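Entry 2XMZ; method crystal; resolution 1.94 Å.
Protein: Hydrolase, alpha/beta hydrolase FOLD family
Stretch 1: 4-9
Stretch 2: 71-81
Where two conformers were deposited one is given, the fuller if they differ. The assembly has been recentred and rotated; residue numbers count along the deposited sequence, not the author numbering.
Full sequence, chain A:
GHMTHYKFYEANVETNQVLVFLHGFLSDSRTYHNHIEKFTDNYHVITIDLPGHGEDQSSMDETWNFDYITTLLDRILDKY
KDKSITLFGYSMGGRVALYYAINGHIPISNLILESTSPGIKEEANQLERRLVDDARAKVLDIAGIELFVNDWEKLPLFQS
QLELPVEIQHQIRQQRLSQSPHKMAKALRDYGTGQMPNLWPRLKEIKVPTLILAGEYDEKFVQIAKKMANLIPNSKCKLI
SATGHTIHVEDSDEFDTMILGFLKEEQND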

# COMPACT_ATOMS: atom_id res chain seq x y z
N THR A 4 -5.64 7.65 -16.65
CA THR A 4 -5.92 6.21 -16.38
C THR A 4 -5.44 5.62 -15.04
O THR A 4 -5.92 4.56 -14.60
CB THR A 4 -5.50 5.27 -17.58
OG1 THR A 4 -4.07 5.28 -17.77
CG2 THR A 4 -6.17 5.69 -18.89
N HIS A 5 -4.51 6.32 -14.39
CA HIS A 5 -3.82 5.77 -13.24
C HIS A 5 -4.59 5.92 -11.93
O HIS A 5 -4.18 5.38 -10.94
CB HIS A 5 -2.40 6.35 -13.11
CG HIS A 5 -2.35 7.81 -12.79
ND1 HIS A 5 -3.03 8.77 -13.52
CD2 HIS A 5 -1.66 8.49 -11.84
CE1 HIS A 5 -2.79 9.96 -13.02
NE2 HIS A 5 -1.95 9.83 -12.00
N TYR A 6 -5.70 6.65 -11.94
CA TYR A 6 -6.56 6.70 -10.75
C TYR A 6 -8.04 6.66 -11.12
O TYR A 6 -8.43 7.12 -12.19
CB TYR A 6 -6.21 7.90 -9.84
CG TYR A 6 -6.85 9.21 -10.24
CD1 TYR A 6 -6.29 10.02 -11.22
CD2 TYR A 6 -8.02 9.64 -9.62
CE1 TYR A 6 -6.88 11.22 -11.60
CE2 TYR A 6 -8.63 10.84 -9.98
CZ TYR A 6 -8.04 11.63 -10.97
OH TYR A 6 -8.64 12.81 -11.32
N LYS A 7 -8.86 6.10 -10.22
CA LYS A 7 -10.31 6.04 -10.41
C LYS A 7 -11.02 6.69 -9.21
O LYS A 7 -10.59 6.55 -8.06
CB LYS A 7 -10.77 4.60 -10.62
CG LYS A 7 -10.10 3.87 -11.83
CD LYS A 7 -10.09 2.36 -11.65
CE LYS A 7 -9.29 1.64 -12.74
NZ LYS A 7 -9.95 1.70 -14.06
N PHE A 8 -12.07 7.44 -9.50
CA PHE A 8 -12.84 8.12 -8.46
C PHE A 8 -14.23 7.52 -8.48
O PHE A 8 -14.87 7.41 -9.54
CB PHE A 8 -12.94 9.63 -8.75
CG PHE A 8 -13.63 10.40 -7.67
CD1 PHE A 8 -12.90 11.01 -6.65
CD2 PHE A 8 -15.02 10.53 -7.66
CE1 PHE A 8 -13.53 11.72 -5.65
CE2 PHE A 8 -15.67 11.25 -6.64
CZ PHE A 8 -14.92 11.84 -5.64
N TYR A 9 -14.66 7.11 -7.30
CA TYR A 9 -15.97 6.52 -7.10
C TYR A 9 -16.76 7.47 -6.21
O TYR A 9 -16.44 7.63 -5.03
CB TYR A 9 -15.82 5.14 -6.43
CG TYR A 9 -14.98 4.17 -7.24
CD1 TYR A 9 -15.58 3.33 -8.19
CD2 TYR A 9 -13.59 4.10 -7.06
CE1 TYR A 9 -14.81 2.44 -8.92
CE2 TYR A 9 -12.81 3.21 -7.81
CZ TYR A 9 -13.44 2.38 -8.73
OH TYR A 9 -12.71 1.49 -9.47
N THR A 71 4.92 13.75 -6.07
CA THR A 71 4.38 14.67 -7.06
C THR A 71 3.15 14.11 -7.74
O THR A 71 2.15 14.79 -7.93
CB THR A 71 5.43 15.05 -8.11
OG1 THR A 71 6.46 15.80 -7.46
CG2 THR A 71 4.81 15.91 -9.23
N LEU A 72 3.25 12.85 -8.14
CA LEU A 72 2.15 12.13 -8.71
C LEU A 72 0.91 12.24 -7.84
O LEU A 72 -0.19 12.58 -8.33
CB LEU A 72 2.57 10.66 -8.83
CG LEU A 72 1.75 9.64 -9.59
CD1 LEU A 72 2.70 8.50 -9.99
CD2 LEU A 72 0.56 9.12 -8.75
N LEU A 73 1.09 11.96 -6.56
CA LEU A 73 -0.02 12.01 -5.61
C LEU A 73 -0.49 13.44 -5.35
O LEU A 73 -1.69 13.68 -5.25
CB LEU A 73 0.33 11.31 -4.30
CG LEU A 73 0.72 9.83 -4.32
CD1 LEU A 73 0.80 9.32 -2.86
CD2 LEU A 73 -0.24 8.97 -5.13
N ASP A 74 0.45 14.39 -5.22
CA ASP A 74 0.10 15.82 -5.06
C ASP A 74 -0.92 16.24 -6.14
O ASP A 74 -1.92 16.91 -5.87
CB ASP A 74 1.33 16.72 -5.21
CG ASP A 74 2.29 16.66 -4.01
OD1 ASP A 74 1.94 16.25 -2.87
OD2 ASP A 74 3.44 17.08 -4.23
N ARG A 75 -0.66 15.81 -7.37
CA ARG A 75 -1.43 16.19 -8.53
C ARG A 75 -2.83 15.64 -8.48
O ARG A 75 -3.78 16.31 -8.89
CB ARG A 75 -0.72 15.76 -9.81
CG ARG A 75 0.49 16.61 -10.09
CD ARG A 75 1.28 16.04 -11.24
NE ARG A 75 2.45 16.85 -11.55
CZ ARG A 75 3.32 16.57 -12.51
NH1 ARG A 75 3.13 15.50 -13.27
NH2 ARG A 75 4.36 17.35 -12.72
N ILE A 76 -2.97 14.43 -7.96
CA ILE A 76 -4.30 13.85 -7.83
C ILE A 76 -5.02 14.52 -6.68
O ILE A 76 -6.14 15.03 -6.85
CB ILE A 76 -4.24 12.33 -7.56
CG1 ILE A 76 -3.87 11.62 -8.86
CG2 ILE A 76 -5.60 11.85 -7.03
CD1 ILE A 76 -3.29 10.21 -8.66
N LEU A 77 -4.35 14.54 -5.52
CA LEU A 77 -4.96 15.02 -4.29
C LEU A 77 -5.32 16.50 -4.28
O LEU A 77 -6.24 16.90 -3.56
CB LEU A 77 -4.10 14.64 -3.08
CG LEU A 77 -3.95 13.11 -2.92
CD1 LEU A 77 -3.05 12.79 -1.74
CD2 LEU A 77 -5.32 12.41 -2.78
N ASP A 78 -4.61 17.29 -5.06
CA ASP A 78 -4.88 18.72 -5.17
C ASP A 78 -6.34 19.00 -5.55
O ASP A 78 -6.92 19.98 -5.09
CB ASP A 78 -3.94 19.38 -6.18
CG ASP A 78 -4.08 20.88 -6.19
OD1 ASP A 78 -3.48 21.54 -5.31
OD2 ASP A 78 -4.81 21.41 -7.05
N LYS A 79 -6.94 18.13 -6.35
CA LYS A 79 -8.33 18.30 -6.78
C LYS A 79 -9.30 18.06 -5.62
O LYS A 79 -10.48 18.36 -5.73
CB LYS A 79 -8.65 17.37 -7.94
CG LYS A 79 -7.61 17.38 -9.06
CD LYS A 79 -7.75 16.14 -9.93
CE LYS A 79 -6.51 15.91 -10.78
NZ LYS A 79 -6.31 16.96 -11.83
N TYR A 80 -8.80 17.51 -4.52
CA TYR A 80 -9.65 17.20 -3.37
C TYR A 80 -9.08 17.73 -2.07
O TYR A 80 -9.47 17.31 -0.99
CB TYR A 80 -9.91 15.69 -3.31
CG TYR A 80 -10.11 15.07 -4.69
CD1 TYR A 80 -11.35 15.13 -5.35
CD2 TYR A 80 -9.05 14.44 -5.34
CE1 TYR A 80 -11.51 14.58 -6.63
CE2 TYR A 80 -9.21 13.90 -6.61
CZ TYR A 80 -10.43 13.96 -7.24
OH TYR A 80 -10.53 13.40 -8.49
N LYS A 81 -8.17 18.69 -2.19
CA LYS A 81 -7.50 19.28 -1.03
C LYS A 81 -8.45 19.83 0.03
O LYS A 81 -8.10 19.88 1.20
CB LYS A 81 -6.51 20.38 -1.45
CG LYS A 81 -7.16 21.63 -2.01
CD LYS A 81 -6.21 22.43 -2.86
CE LYS A 81 -6.99 23.37 -3.79
NZ LYS A 81 -6.41 23.40 -5.18
O HOH W 1 -0.58 12.53 -10.88

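This is a small, mainly apolar and aromatic contact, burying 320 Å² summed over both sides, in which a short N-terminal strand and the loop residue before it lay three side chains, His5, Tyr6 and Phe8, against a helix and the residues that follow it, with polar groups joining in weakly or through water.

Ile76 is at the centre. Its CA-to-CB bond points toward the first stretch, and its CG1 lies 3.7 Å from Tyr6 CD1, over one face of the Tyr6 ring. That carbon stands 4.2 Å from the centroid of the Tyr6 ring and 27° off the ring normal, the arrangement of a CH-pi contact: an aliphatic side chain offers its C-H groups to the pi cloud without needing a polar partner. The same side chain also serves His5, whose NE2 is 3.6 Å from Ile76 CD1, while Leu72 CD2 approaches the edge of the imidazole at 3.9 Å from His5 CD2. Leu72 leaves its backbone sideways, yet its end comes nearer to the first stretch, at His5.

The imidazole can pack against carbon and still keep a polar link. Water 1 lies 3.2 Å from His5 NE2 and donates a hydrogen bond to Leu72 O at 2.6 Å, thus bridging ring and helix backbone.

Tyrosine suits position 6 because its ring can cover Ile76 while its hydroxyl reaches farther along the second stretch. Tyr6 OH donates a hydrogen bond to Tyr80 OH, but at 3.5 Å it is weak. Tyr6 OH also touches the aliphatic part of Lys79, 3.7 Å from Lys79 CD.

Strand alternation turns Phe8 to the same side as Tyr6, whereas Lys7 makes no contact. The Phe8 and Tyr80 rings are nearly parallel, at 14°, but slid apart: their centroids are 5.3 Å apart and they barely overlap, although Phe8 CE1 comes within 3.6 Å of Tyr80 CE1. Tyr80 supplies both a ring to lie beside Phe8 and a hydroxyl to meet that of Tyr6, whereas Phe8, with no polar group on its ring, contributes apolar surface.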